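Long-range contact in chitinase (Paenibacillus sp. FPU-7, PDB 5GZT), which probably hydrolyses internal beta-1,4 linkages between N-acetylglucosamine units of chitin and chitodextrins, breaking the polymer at random points along the chain: residues T561-E566 / Y625-D630. Sequence-based numbering, arbitrary orientation.
Sequences TIVYSE and YSQDSD. With FMT (formic acid), chain M.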
# COMPACT_ATOMS: atom_id res chain seq x y z
N THR B 561 14.90 1.49 19.41
CA THR B 561 13.56 1.48 18.84
C THR B 561 12.64 0.71 19.79
O THR B 561 13.07 -0.20 20.45
CB THR B 561 13.43 0.86 17.45
OG1 THR B 561 13.83 -0.50 17.50
CG2 THR B 561 14.26 1.60 16.36
N ILE B 562 11.39 1.14 19.88
CA ILE B 562 10.33 0.40 20.57
C ILE B 562 9.14 0.31 19.62
O ILE B 562 8.68 1.30 19.12
CB ILE B 562 9.92 1.14 21.86
CG1 ILE B 562 11.07 1.26 22.80
CG2 ILE B 562 8.79 0.38 22.57
CD1 ILE B 562 10.87 2.19 23.99
N VAL B 563 8.62 -0.89 19.36
CA VAL B 563 7.60 -1.11 18.37
C VAL B 563 6.26 -0.53 18.89
O VAL B 563 6.06 -0.37 20.12
CB VAL B 563 7.49 -2.58 17.96
CG1 VAL B 563 8.88 -3.16 17.55
CG2 VAL B 563 6.89 -3.43 19.09
N TYR B 564 5.42 -0.07 17.97
CA TYR B 564 4.17 0.63 18.37
C TYR B 564 3.30 -0.21 19.35
O TYR B 564 2.71 0.34 20.23
CB TYR B 564 3.35 0.92 17.14
CG TYR B 564 2.13 1.79 17.34
CD1 TYR B 564 2.24 3.13 17.76
CD2 TYR B 564 0.84 1.25 17.21
CE1 TYR B 564 1.10 3.91 17.96
CE2 TYR B 564 -0.28 2.03 17.37
CZ TYR B 564 -0.18 3.37 17.74
OH TYR B 564 -1.29 4.17 17.90
N SER B 565 3.13 -1.50 19.11
CA SER B 565 2.31 -2.34 20.02
C SER B 565 2.78 -2.26 21.46
O SER B 565 1.97 -2.19 22.37
CB SER B 565 2.31 -3.79 19.57
OG SER B 565 3.64 -4.29 19.43
N GLU B 566 4.09 -2.21 21.67
CA GLU B 566 4.64 -2.10 23.00
C GLU B 566 4.38 -0.71 23.57
O GLU B 566 4.09 -0.56 24.76
CB GLU B 566 6.13 -2.41 22.97
CG GLU B 566 6.91 -2.11 24.23
CD GLU B 566 6.50 -2.96 25.43
OE1 GLU B 566 6.01 -4.12 25.29
OE2 GLU B 566 6.61 -2.45 26.59
N TYR B 625 4.07 -4.21 9.22
CA TYR B 625 2.67 -4.50 9.61
C TYR B 625 2.53 -5.12 10.98
O TYR B 625 1.58 -4.78 11.69
CB TYR B 625 1.99 -5.35 8.55
CG TYR B 625 0.51 -5.64 8.77
CD1 TYR B 625 -0.46 -4.81 8.29
CD2 TYR B 625 0.09 -6.79 9.49
CE1 TYR B 625 -1.80 -5.02 8.55
CE2 TYR B 625 -1.26 -7.06 9.66
CZ TYR B 625 -2.19 -6.17 9.22
OH TYR B 625 -3.55 -6.38 9.41
N SER B 626 3.48 -5.98 11.36
CA SER B 626 3.34 -6.73 12.64
C SER B 626 3.54 -5.90 13.91
O SER B 626 3.31 -6.39 15.04
CB SER B 626 4.29 -7.93 12.66
OG SER B 626 5.68 -7.62 12.92
N GLN B 627 4.03 -4.66 13.77
CA GLN B 627 4.29 -3.79 14.93
C GLN B 627 3.10 -2.99 15.37
O GLN B 627 3.17 -2.29 16.37
CB GLN B 627 5.42 -2.83 14.53
CG GLN B 627 6.74 -3.50 14.23
CD GLN B 627 7.76 -2.56 13.57
OE1 GLN B 627 7.44 -1.58 12.84
NE2 GLN B 627 8.98 -2.86 13.79
N ASP B 628 1.98 -3.11 14.66
CA ASP B 628 0.78 -2.33 14.93
C ASP B 628 0.07 -2.81 16.24
O ASP B 628 0.42 -3.80 16.83
CB ASP B 628 -0.13 -2.50 13.74
CG ASP B 628 -1.10 -1.42 13.54
OD1 ASP B 628 -1.34 -0.54 14.43
OD2 ASP B 628 -1.65 -1.49 12.42
N SER B 629 -0.91 -2.05 16.67
CA SER B 629 -1.78 -2.37 17.82
C SER B 629 -2.60 -3.62 17.53
O SER B 629 -2.63 -4.14 16.36
CB SER B 629 -2.69 -1.26 18.20
OG SER B 629 -3.79 -1.11 17.34
N ASP B 630 -3.23 -4.11 18.60
CA ASP B 630 -4.06 -5.34 18.52
C ASP B 630 -5.12 -5.20 17.48
O ASP B 630 -5.27 -6.08 16.67
CB ASP B 630 -4.71 -5.66 19.89
CG ASP B 630 -3.74 -6.27 20.88
OD1 ASP B 630 -2.61 -6.72 20.47
OD2 ASP B 630 -4.10 -6.23 22.09
C FMT M . -3.85 -2.78 22.17
O1 FMT M . -2.97 -2.96 21.35
O2 FMT M . -5.00 -2.35 21.70
O HOH W 1 4.16 -6.20 17.50
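Val-563, Tyr-564 and Ser-565 meet Gln-627, Asp-628 and Ser-629 where an antiparallel-sheet insertion rests on the family 18 TIM barrel: 561-566 runs from an outer strand of that sheet into helix 564-570, while 625-630 follows barrel strand 619-623. The case illustrates how a single backbone carbonyl can serve both a hydrogen bond and the packing of a neighbouring side chain. Gln-627 O accepts the N-H of Ser-565, N to O 2.9 Å, a bond bent to 140° at the hydrogen. The same oxygen lies near the plane of the Tyr-564 ring, 3.3 Å from Tyr-564 CB. The Tyr-564 side chain, its CG anti to the backbone N (chi1 -172°), lies alongside that of Asp-628, the two pointing the same way. Ring and carboxylate are turned 57° apart, and Asp-628 OD1 approaches Tyr-564 CD2 to 4.0 Å. Ser-629 N sits at the ring edge, in its plane, 3.8 Å from Tyr-564 CD2. That N-H is given to Asp-628 OD1 on the anti side and tilted out of the carboxylate plane, a short reach of 2.7 Å between Ser-629 N and the oxygen. The carboxylate also accepts N-H groups from helix 633-642, OD1 from Leu-634 and OD2 from Ala-635, and Tyr-564 OH is hydrogen-bonded to Glu-633 OE2. An alanine in place of Asp-628 would probably leave the N-H groups of Ser-629, Leu-634 and Ala-635 without their acceptor and open a gap beside the tyrosine ring. On the flank, Val-563 and Gln-627 cross at about a right angle, Val-563 CG1 lying 3.8 Å from Gln-627 NE2, while Gln-627 OE1 accepts the N-H of Glu-624. Ser-565 CB packs against Asp-628 O at 3.3 Å. A water also links Ser-565 OG to Ser-626 O, to which it donates a hydrogen.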